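Local coordinates for uncharacterized protein (Bacteroides ovatus, PDB 4FS7) that is of unknown function but, as an extracellular leucine-rich repeat protein of the BspA type, probably takes part in protein binding, at residues Asp140-Ile146 and Ser163-Leu169; Ile108-Ser114 and Ile131-Lys137; Phe293-Leu299 and Ala315-Ser321. All blocks are in the same frame, centred on the assembly; numbering follows the deposited sequence.

Overall arrangement
All three contacts join corresponding segments of successive turns in the leucine-rich repeat fold. The paired segments start 23 residues apart in contacts 1 and 2 and 22 in contact 3. Contact 2 comes first along the chain, then contact 1, then contact 3. Residues 131-137 of contact 2 run almost into 140-146 of contact 1. The centres of these two contacts lie about 15 Å apart, and F136 packs on F141. Contact 1 pairs strands 143-145 and 166-168, contact 3 pairs loops, and contact 2 pairs turns that follow strand ends 107-108 and 130-131. Contact 3 lies beyond the chain's centre, about 37 Å from contact 1 between centres. Backbone bonds and apolar packing between turns thus recur along an elongated, helix-free chain.

Contact 1 of 3, residues Asp140-Ile146 and Ser163-Leu169; sequences DFKEITI and SLEYVSL
D140 and S163 meet side chain to side chain just ahead of two parallel strands. S163 OG donates a hydrogen bond of 2.7 Å to D140 OD1. The hydroxyl comes from above the carboxylate plane, 44° out of it. The D140 side chain leaves the backbone pointing away from residues 163-169, yet its carboxylate ends nearer to them.

Two residues on, K142 O takes two bonds, from E165 N at 2.8 Å and from Y166 N. The K142 side chain is fully extended, with CG anti to the backbone N (chi1 -177°). It passes obliquely across E165, and its CE lies 3.9 Å from E165 OE2.

Strands 143-145 and 166-168 then run side by side. I144 N donates to Y166 O, and I144 O accepts from S168 N at 3.1 Å. I144 N and O thus both bond to the same neighbouring strand.

On the inner face, I144 sends CG1 away from the other strand; its side chain also touches F158. The chi1 of I144 (-165°) puts CG2 between the backbone N and the carbonyl carbon. From there CG2 touches V167 CG2 at 3.8 Å and L164 CD1 at 4.2 Å. The I144 and V167 side chains meet at a slant. L164 CD1 also lies 4.3 Å from F141 CB.

The outer face carries E143, Y166, T145 and S168. E143 CB sits at the edge of the Y166 ring, near its plane.

Apolar branches thus fill the inner side, while polar and charged groups occupy the outer one. Such a division suits a repeat protein with a hydrophobic core and a solvent-facing sheet. K142 NZ and E165 OE2, 4.3 Å apart, are likely to attract each other without forming a salt bridge.

Contact 2 of 3, residues Ile108-Ser114 and Ile131-Lys137; sequences IGRCTFS and IGVEAFK
I108 CG2 nestles 4.0 Å from A135 CB and 4.1 Å from F136 CZ. The I108 and F136 side chains cross at about a right angle. F113 and F136 lie side by side, pointing the same way. Their planes differ by only 7°, but the rings are slid apart and barely overlap. F113 CD2 reaches F136 CE1 at 3.3 Å, and A135 O sits at the F113 ring edge.

Each segment coils through a type II turn and then a type I turn. G132 fits the hollow beside G109 and R110, where a CB on G132 would clash with R110 N. C111 N donates to V133 O at 2.9 Å, and F113 N to A135 O at 2.8 Å. T112 OG1 and T112 N both bond G109 O, OG1 at 2.7 Å.

V133 sits over one face of the R110 guanidinium, its CG2 3.7 Å from NH2. C111 SG rests 3.8 Å from E134 CB. A water there bridges S114 OG and E134 OE1, donating to the carboxylate.

One flank is thus aromatic and aliphatic, the other mixed polar and aliphatic. The backbone bonds between the segments, G132 N to I108 O among them, probably hold the two coils in step.

Contact 3 of 3, residues Phe293-Leu299 and Ala315-Ser321; sequences FYGCSSL and AFESCTS
The Y294 ring carries E317 O over the centre of one face, 4.0 Å above its plane. Y294 and E317 run side by side, and Y294 OH donates a 2.8 Å hydrogen bond to E317 OE2. The hydroxyl approaches from above the carboxylate plane, which is turned 41° from the ring. The extended E317 chain lies along the ring, with its CG 3.4 Å from Y294 CE2. An alanine in place of Y294 is likely to leave E317 OE2 relying on R340 and to open a gap beside the E317 chain.

F293 and F316 also point the same way, but their near-parallel rings are slid apart. A315 O lies at the edge of the F293 ring, and L299 CD2 at the edge of F316, 4.2 Å from CD1.

G295 N donates a straight bond of 2.9 Å to E317 O. C319 SG sits 3.8 Å from C296 CB. Farther on, S321 OG donates to S297 O at 2.7 Å.

The stack continues through neighbouring loops: Y294 stacks on Y273 and F316 meets F339. E317 OE1 salt-bridges R337, and OE2 R340. Inside, F293 and L299 rest on V281 of strand 280-283, F293 and A315 on V288 of strand 287-288.

Contact 1 of 3, residues Asp140-Ile146 and Ser163-Leu169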
loop_
_atom_site.group_PDB
_atom_site.type_symbol
_atom_site.label_atom_id
_atom_site.label_comp_id
_atom_site.label_asym_id
_atom_site.label_seq_id
_atom_site.Cartn_x
_atom_site.Cartn_y
_atom_site.Cartn_z
ATOM N N ASP A 140 2.705 2.500 -18.114
ATOM C CA ASP A 140 1.935 1.323 -18.543
ATOM C C ASP A 140 2.785 0.055 -18.747
ATOM O O ASP A 140 2.388 -0.842 -19.479
ATOM C CB ASP A 140 1.081 1.628 -19.776
ATOM C CG ASP A 140 -0.168 0.789 -19.815
ATOM O OD1 ASP A 140 -0.733 0.521 -18.726
ATOM O OD2 ASP A 140 -0.564 0.399 -20.931
ATOM N N PHE A 141 3.919 -0.031 -18.037
ATOM C CA PHE A 141 4.780 -1.219 -17.990
ATOM C C PHE A 141 4.039 -2.481 -17.605
ATOM O O PHE A 141 3.296 -2.454 -16.618
ATOM C CB PHE A 141 5.895 -1.069 -16.898
ATOM C CG PHE A 141 6.692 0.204 -16.960
ATOM C CD1 PHE A 141 7.065 0.776 -18.153
ATOM C CD2 PHE A 141 7.118 0.827 -15.764
ATOM C CE1 PHE A 141 7.820 1.917 -18.204
ATOM C CE2 PHE A 141 7.845 1.979 -15.817
ATOM C CZ PHE A 141 8.226 2.516 -17.031
ATOM N N LYS A 142 4.334 -3.586 -18.268
ATOM C CA LYS A 142 3.936 -4.906 -17.773
ATOM C C LYS A 142 4.960 -5.474 -16.782
ATOM O O LYS A 142 4.593 -6.270 -15.916
ATOM C CB LYS A 142 3.774 -5.869 -18.930
ATOM C CG LYS A 142 3.300 -7.223 -18.544
ATOM C CD LYS A 142 3.069 -8.098 -19.814
ATOM C CE LYS A 142 2.659 -9.511 -19.439
ATOM N NZ LYS A 142 1.902 -10.150 -20.560
ATOM N N GLU A 143 6.235 -5.129 -16.962
ATOM C CA GLU A 143 7.272 -5.663 -16.131
ATOM C C GLU A 143 8.304 -4.604 -15.956
ATOM O O GLU A 143 8.486 -3.720 -16.800
ATOM C CB GLU A 143 7.849 -6.922 -16.747
ATOM C CG GLU A 143 8.583 -6.798 -18.019
ATOM C CD GLU A 143 9.197 -8.163 -18.359
ATOM O OE1 GLU A 143 8.499 -8.967 -18.987
ATOM O OE2 GLU A 143 10.334 -8.459 -17.905
ATOM N N ILE A 144 9.000 -4.673 -14.850
ATOM C CA ILE A 144 10.210 -3.867 -14.643
ATOM C C ILE A 144 11.194 -4.590 -13.716
ATOM O O ILE A 144 10.785 -5.212 -12.711
ATOM C CB ILE A 144 9.907 -2.441 -14.131
ATOM C CG1 ILE A 144 11.160 -1.551 -14.301
ATOM C CG2 ILE A 144 9.395 -2.495 -12.710
ATOM C CD1 ILE A 144 10.959 -0.119 -14.086
ATOM N N THR A 145 12.467 -4.567 -14.116
ATOM C CA THR A 145 13.547 -5.068 -13.282
ATOM C C THR A 145 14.391 -3.925 -12.755
ATOM O O THR A 145 14.870 -3.059 -13.527
ATOM C CB THR A 145 14.386 -6.086 -14.072
ATOM O OG1 THR A 145 13.544 -7.189 -14.424
ATOM C CG2 THR A 145 15.578 -6.596 -13.253
ATOM N N ILE A 146 14.506 -3.863 -11.441
ATOM C CA ILE A 146 15.273 -2.800 -10.761
ATOM C C ILE A 146 16.683 -3.303 -10.529
ATOM O O ILE A 146 16.859 -4.318 -9.891
ATOM C CB ILE A 146 14.704 -2.420 -9.352
ATOM C CG1 ILE A 146 13.201 -2.121 -9.388
ATOM C CG2 ILE A 146 15.492 -1.232 -8.744
ATOM C CD1 ILE A 146 12.761 -1.046 -10.389
ATOM N N SER A 163 -0.916 -1.792 -15.506
ATOM C CA SER A 163 -0.610 -2.984 -16.283
ATOM C C SER A 163 0.515 -3.808 -15.650
ATOM O O SER A 163 0.854 -4.863 -16.187
ATOM C CB SER A 163 -0.202 -2.619 -17.722
ATOM O OG SER A 163 -1.294 -2.075 -18.394
ATOM N N LEU A 164 1.114 -3.333 -14.555
ATOM C CA LEU A 164 2.298 -3.994 -13.989
ATOM C C LEU A 164 1.943 -5.370 -13.409
ATOM O O LEU A 164 1.073 -5.473 -12.528
ATOM C CB LEU A 164 2.911 -3.132 -12.911
ATOM C CG LEU A 164 4.247 -3.552 -12.322
ATOM C CD1 LEU A 164 5.394 -3.500 -13.363
ATOM C CD2 LEU A 164 4.592 -2.636 -11.124
ATOM N N GLU A 165 2.604 -6.406 -13.912
ATOM C CA GLU A 165 2.427 -7.767 -13.497
ATOM C C GLU A 165 3.670 -8.403 -12.922
ATOM O O GLU A 165 3.592 -9.453 -12.286
ATOM C CB GLU A 165 1.951 -8.628 -14.681
ATOM C CG GLU A 165 0.589 -8.247 -15.264
ATOM C CD GLU A 165 0.107 -9.200 -16.346
ATOM O OE1 GLU A 165 0.319 -10.420 -16.229
ATOM O OE2 GLU A 165 -0.520 -8.719 -17.293
ATOM N N TYR A 166 4.839 -7.803 -13.138
ATOM C CA TYR A 166 6.067 -8.384 -12.648
ATOM C C TYR A 166 6.974 -7.254 -12.229
ATOM O O TYR A 166 7.229 -6.336 -13.030
ATOM C CB TYR A 166 6.742 -9.213 -13.711
ATOM C CG TYR A 166 8.047 -9.747 -13.194
ATOM C CD1 TYR A 166 8.069 -10.818 -12.295
ATOM C CD2 TYR A 166 9.262 -9.123 -13.515
ATOM C CE1 TYR A 166 9.258 -11.317 -11.798
ATOM C CE2 TYR A 166 10.464 -9.615 -13.001
ATOM C CZ TYR A 166 10.458 -10.701 -12.150
ATOM O OH TYR A 166 11.653 -11.145 -11.654
ATOM N N VAL A 167 7.503 -7.305 -11.005
ATOM C CA VAL A 167 8.555 -6.380 -10.573
ATOM C C VAL A 167 9.629 -7.115 -9.795
ATOM O O VAL A 167 9.312 -7.910 -8.935
ATOM C CB VAL A 167 7.979 -5.182 -9.771
ATOM C CG1 VAL A 167 7.120 -5.617 -8.616
ATOM C CG2 VAL A 167 9.085 -4.239 -9.322
ATOM N N SER A 168 10.888 -6.886 -10.155
ATOM C CA SER A 168 12.038 -7.396 -9.432
ATOM C C SER A 168 12.713 -6.265 -8.678
ATOM O O SER A 168 13.384 -5.436 -9.291
ATOM C CB SER A 168 12.998 -8.071 -10.401
ATOM O OG SER A 168 14.142 -8.528 -9.678
ATOM N N LEU A 169 12.533 -6.208 -7.370
ATOM C CA LEU A 169 13.131 -5.223 -6.477
ATOM C C LEU A 169 14.564 -5.614 -6.162
ATOM O O LEU A 169 14.903 -6.785 -6.223
ATOM C CB LEU A 169 12.331 -5.116 -5.179
ATOM C CG LEU A 169 10.958 -4.464 -5.287
ATOM C CD1 LEU A 169 10.121 -4.749 -4.053
ATOM C CD2 LEU A 169 11.114 -2.946 -5.511
HETATM O O HOH W 1 1.666 -0.430 -15.570
HETATM O O HOH W 2 13.970 -10.100 -13.123
HETATM O O HOH W 3 16.398 -6.906 -9.472
#

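Contact 2 of 3, residues Ile108-Ser114 and Ile131-Lys137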
loop_
_atom_site.group_PDB
_atom_site.type_symbol
_atom_site.label_atom_id
_atom_site.label_comp_id
_atom_site.label_asym_id
_atom_site.label_seq_id
_atom_site.Cartn_x
_atom_site.Cartn_y
_atom_site.Cartn_z
ATOM N N ILE A 108 17.026 8.413 -11.583
ATOM C CA ILE A 108 15.801 8.868 -12.194
ATOM C C ILE A 108 15.114 9.717 -11.134
ATOM O O ILE A 108 14.787 9.249 -10.054
ATOM C CB ILE A 108 14.885 7.707 -12.614
ATOM C CG1 ILE A 108 15.603 6.769 -13.587
ATOM C CG2 ILE A 108 13.584 8.219 -13.264
ATOM C CD1 ILE A 108 16.068 7.427 -14.816
ATOM N N GLY A 109 15.005 11.001 -11.407
ATOM C CA GLY A 109 14.456 11.923 -10.444
ATOM C C GLY A 109 12.945 11.900 -10.283
ATOM O O GLY A 109 12.192 11.277 -11.038
ATOM N N ARG A 110 12.520 12.702 -9.319
ATOM C CA ARG A 110 11.104 12.989 -9.044
ATOM C C ARG A 110 10.275 13.163 -10.318
ATOM O O ARG A 110 10.612 14.023 -11.138
ATOM C CB ARG A 110 11.059 14.279 -8.212
ATOM C CG ARG A 110 9.686 14.825 -7.861
ATOM C CD ARG A 110 9.785 15.997 -6.866
ATOM N NE ARG A 110 10.045 15.528 -5.506
ATOM C CZ ARG A 110 9.091 15.155 -4.645
ATOM N NH1 ARG A 110 7.816 15.205 -5.005
ATOM N NH2 ARG A 110 9.406 14.721 -3.435
ATOM N N CYS A 111 9.186 12.403 -10.449
ATOM C CA CYS A 111 8.168 12.598 -11.469
ATOM C C CYS A 111 8.707 12.557 -12.913
ATOM O O CYS A 111 8.012 13.022 -13.822
ATOM C CB CYS A 111 7.396 13.910 -11.249
ATOM S SG CYS A 111 6.421 13.898 -9.733
ATOM N N THR A 112 9.859 11.918 -13.156
ATOM C CA THR A 112 10.440 12.005 -14.498
ATOM C C THR A 112 9.538 11.412 -15.573
ATOM O O THR A 112 9.469 11.957 -16.681
ATOM C CB THR A 112 11.811 11.325 -14.499
ATOM O OG1 THR A 112 12.656 12.027 -13.616
ATOM C CG2 THR A 112 12.450 11.313 -15.893
ATOM N N PHE A 113 8.848 10.299 -15.259
ATOM C CA PHE A 113 7.948 9.656 -16.164
ATOM C C PHE A 113 6.525 9.615 -15.630
ATOM O O PHE A 113 5.711 8.823 -16.095
ATOM C CB PHE A 113 8.405 8.237 -16.509
ATOM C CG PHE A 113 9.728 8.159 -17.178
ATOM C CD1 PHE A 113 9.814 8.239 -18.567
ATOM C CD2 PHE A 113 10.905 7.963 -16.458
ATOM C CE1 PHE A 113 11.045 8.159 -19.181
ATOM C CE2 PHE A 113 12.148 7.867 -17.116
ATOM C CZ PHE A 113 12.183 7.947 -18.471
ATOM N N SER A 114 6.233 10.444 -14.637
ATOM C CA SER A 114 4.896 10.481 -14.087
ATOM C C SER A 114 3.903 10.869 -15.197
ATOM O O SER A 114 4.119 11.843 -15.941
ATOM C CB SER A 114 4.821 11.470 -12.962
ATOM O OG SER A 114 3.479 11.492 -12.429
ATOM N N ILE A 131 15.858 5.894 -7.634
ATOM C CA ILE A 131 14.612 6.190 -8.332
ATOM C C ILE A 131 13.803 7.114 -7.430
ATOM O O ILE A 131 13.577 6.787 -6.265
ATOM C CB ILE A 131 13.820 4.913 -8.643
ATOM C CG1 ILE A 131 14.600 4.032 -9.618
ATOM C CG2 ILE A 131 12.399 5.231 -9.171
ATOM C CD1 ILE A 131 14.015 2.611 -9.816
ATOM N N GLY A 132 13.372 8.260 -7.954
ATOM C CA GLY A 132 12.754 9.277 -7.134
ATOM C C GLY A 132 11.276 9.085 -6.879
ATOM O O GLY A 132 10.647 8.177 -7.397
ATOM N N VAL A 133 10.750 10.017 -6.088
ATOM C CA VAL A 133 9.324 10.065 -5.753
ATOM C C VAL A 133 8.485 10.129 -7.039
ATOM O O VAL A 133 8.744 10.941 -7.935
ATOM C CB VAL A 133 9.047 11.239 -4.822
ATOM C CG1 VAL A 133 7.542 11.480 -4.656
ATOM C CG2 VAL A 133 9.698 10.995 -3.495
ATOM N N GLU A 134 7.510 9.240 -7.158
ATOM C CA GLU A 134 6.575 9.271 -8.257
ATOM C C GLU A 134 7.257 9.148 -9.623
ATOM O O GLU A 134 6.726 9.558 -10.631
ATOM C CB GLU A 134 5.675 10.493 -8.194
ATOM C CG GLU A 134 4.779 10.457 -6.954
ATOM C CD GLU A 134 4.006 11.719 -6.703
ATOM O OE1 GLU A 134 3.821 12.539 -7.589
ATOM O OE2 GLU A 134 3.515 11.876 -5.555
ATOM N N ALA A 135 8.444 8.545 -9.665
ATOM C CA ALA A 135 9.237 8.564 -10.907
ATOM C C ALA A 135 8.533 7.943 -12.097
ATOM O O ALA A 135 8.716 8.386 -13.228
ATOM C CB ALA A 135 10.592 7.875 -10.656
ATOM N N PHE A 136 7.793 6.853 -11.850
ATOM C CA PHE A 136 7.126 6.102 -12.907
ATOM C C PHE A 136 5.601 6.037 -12.688
ATOM O O PHE A 136 4.946 5.154 -13.219
ATOM C CB PHE A 136 7.698 4.692 -13.048
ATOM C CG PHE A 136 9.145 4.673 -13.465
ATOM C CD1 PHE A 136 9.502 4.928 -14.791
ATOM C CD2 PHE A 136 10.175 4.493 -12.542
ATOM C CE1 PHE A 136 10.808 4.914 -15.170
ATOM C CE2 PHE A 136 11.497 4.495 -12.962
ATOM C CZ PHE A 136 11.784 4.720 -14.271
ATOM N N LYS A 137 5.060 7.002 -11.951
ATOM C CA LYS A 137 3.651 6.952 -11.580
ATOM C C LYS A 137 2.770 6.975 -12.827
ATOM O O LYS A 137 2.835 7.901 -13.661
ATOM C CB LYS A 137 3.323 8.090 -10.626
ATOM C CG LYS A 137 1.867 8.135 -10.197
ATOM C CD LYS A 137 1.624 9.163 -9.100
ATOM C CE LYS A 137 0.226 9.040 -8.525
ATOM N NZ LYS A 137 0.050 9.912 -7.315
HETATM O O HOH W 4 2.980 12.649 -10.058
#

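Contact 3 of 3, residues Phe293-Leu299 and Ala315-Ser321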
loop_
_atom_site.group_PDB
_atom_site.type_symbol
_atom_site.label_atom_id
_atom_site.label_comp_id
_atom_site.label_asym_id
_atom_site.label_seq_id
_atom_site.Cartn_x
_atom_site.Cartn_y
_atom_site.Cartn_z
ATOM N N PHE A 293 -12.737 -5.711 13.558
ATOM C CA PHE A 293 -13.548 -6.497 12.665
ATOM C C PHE A 293 -14.837 -5.797 12.283
ATOM O O PHE A 293 -15.859 -6.429 11.972
ATOM C CB PHE A 293 -13.835 -7.889 13.287
ATOM C CG PHE A 293 -12.603 -8.616 13.694
ATOM C CD1 PHE A 293 -11.788 -9.214 12.737
ATOM C CD2 PHE A 293 -12.220 -8.685 15.016
ATOM C CE1 PHE A 293 -10.643 -9.876 13.092
ATOM C CE2 PHE A 293 -11.064 -9.369 15.424
ATOM C CZ PHE A 293 -10.268 -9.940 14.436
ATOM N N TYR A 294 -14.803 -4.466 12.262
ATOM C CA TYR A 294 -16.020 -3.709 11.912
ATOM C C TYR A 294 -16.540 -4.130 10.552
ATOM O O TYR A 294 -15.787 -4.124 9.570
ATOM C CB TYR A 294 -15.711 -2.178 11.864
ATOM C CG TYR A 294 -16.978 -1.343 11.876
ATOM C CD1 TYR A 294 -17.761 -1.207 10.766
ATOM C CD2 TYR A 294 -17.417 -0.741 13.068
ATOM C CE1 TYR A 294 -18.990 -0.567 10.834
ATOM C CE2 TYR A 294 -18.605 -0.052 13.137
ATOM C CZ TYR A 294 -19.409 0.024 12.017
ATOM O OH TYR A 294 -20.655 0.617 12.054
ATOM N N GLY A 295 -17.826 -4.429 10.444
ATOM C CA GLY A 295 -18.409 -4.702 9.140
ATOM C C GLY A 295 -17.983 -5.993 8.527
ATOM O O GLY A 295 -18.152 -6.190 7.318
ATOM N N CYS A 296 -17.472 -6.925 9.313
ATOM C CA CYS A 296 -17.095 -8.254 8.796
ATOM C C CYS A 296 -18.352 -9.126 8.827
ATOM O O CYS A 296 -18.577 -9.992 9.663
ATOM C CB CYS A 296 -15.939 -8.819 9.624
ATOM S SG CYS A 296 -14.380 -7.956 9.271
ATOM N N SER A 297 -19.214 -8.865 7.854
ATOM C CA SER A 297 -20.554 -9.407 7.799
ATOM C C SER A 297 -20.659 -10.883 7.432
ATOM O O SER A 297 -21.762 -11.436 7.555
ATOM C CB SER A 297 -21.434 -8.546 6.872
ATOM O OG SER A 297 -20.795 -8.361 5.651
ATOM N N SER A 298 -19.561 -11.494 7.009
ATOM C CA SER A 298 -19.485 -12.951 6.789
ATOM C C SER A 298 -18.770 -13.708 7.901
ATOM O O SER A 298 -18.628 -14.934 7.824
ATOM C CB SER A 298 -18.807 -13.257 5.440
ATOM O OG SER A 298 -19.609 -12.829 4.373
ATOM N N LEU A 299 -18.332 -13.022 8.946
ATOM C CA LEU A 299 -17.497 -13.653 9.996
ATOM C C LEU A 299 -18.380 -14.571 10.846
ATOM O O LEU A 299 -19.384 -14.134 11.417
ATOM C CB LEU A 299 -16.907 -12.567 10.867
ATOM C CG LEU A 299 -15.987 -12.974 11.992
ATOM C CD1 LEU A 299 -14.843 -13.883 11.543
ATOM C CD2 LEU A 299 -15.468 -11.701 12.686
ATOM N N ALA A 315 -15.364 -3.307 18.078
ATOM C CA ALA A 315 -14.505 -4.332 17.457
ATOM C C ALA A 315 -15.212 -5.311 16.546
ATOM O O ALA A 315 -14.645 -5.756 15.559
ATOM C CB ALA A 315 -13.676 -5.050 18.491
ATOM N N PHE A 316 -16.427 -5.682 16.930
ATOM C CA PHE A 316 -17.234 -6.607 16.188
ATOM C C PHE A 316 -18.556 -5.983 15.717
ATOM O O PHE A 316 -19.522 -6.678 15.335
ATOM C CB PHE A 316 -17.516 -7.917 16.944
ATOM C CG PHE A 316 -16.277 -8.710 17.277
ATOM C CD1 PHE A 316 -15.787 -9.629 16.370
ATOM C CD2 PHE A 316 -15.617 -8.546 18.466
ATOM C CE1 PHE A 316 -14.662 -10.373 16.658
ATOM C CE2 PHE A 316 -14.497 -9.282 18.761
ATOM C CZ PHE A 316 -14.026 -10.210 17.842
ATOM N N GLU A 317 -18.601 -4.648 15.680
ATOM C CA GLU A 317 -19.849 -4.002 15.257
ATOM C C GLU A 317 -20.181 -4.421 13.813
ATOM O O GLU A 317 -19.288 -4.467 12.946
ATOM C CB GLU A 317 -19.753 -2.491 15.410
ATOM C CG GLU A 317 -20.970 -1.758 14.853
ATOM C CD GLU A 317 -21.192 -0.338 15.331
ATOM O OE1 GLU A 317 -20.753 0.004 16.411
ATOM O OE2 GLU A 317 -21.868 0.340 14.556
ATOM N N SER A 318 -21.454 -4.709 13.551
ATOM C CA SER A 318 -21.936 -5.025 12.230
ATOM C C SER A 318 -21.419 -6.367 11.697
ATOM O O SER A 318 -21.524 -6.658 10.493
ATOM C CB SER A 318 -21.729 -3.868 11.233
ATOM O OG SER A 318 -22.729 -2.872 11.394
ATOM N N CYS A 319 -21.013 -7.259 12.606
ATOM C CA CYS A 319 -20.683 -8.657 12.235
ATOM C C CYS A 319 -21.969 -9.459 12.309
ATOM O O CYS A 319 -22.256 -10.165 13.271
ATOM C CB CYS A 319 -19.594 -9.196 13.142
ATOM S SG CYS A 319 -17.969 -8.468 12.840
ATOM N N THR A 320 -22.768 -9.330 11.270
ATOM C CA THR A 320 -24.160 -9.760 11.231
ATOM C C THR A 320 -24.385 -11.255 11.048
ATOM O O THR A 320 -25.531 -11.695 11.199
ATOM C CB THR A 320 -24.929 -8.993 10.149
ATOM O OG1 THR A 320 -24.205 -9.074 8.922
ATOM C CG2 THR A 320 -25.166 -7.519 10.564
ATOM N N SER A 321 -23.335 -12.023 10.797
ATOM C CA SER A 321 -23.433 -13.481 10.665
ATOM C C SER A 321 -22.891 -14.241 11.878
ATOM O O SER A 321 -23.011 -15.466 11.931
ATOM C CB SER A 321 -22.655 -13.943 9.416
ATOM O OG SER A 321 -23.301 -13.543 8.231
HETATM O O HOH W 5 -24.886 -11.198 7.374
#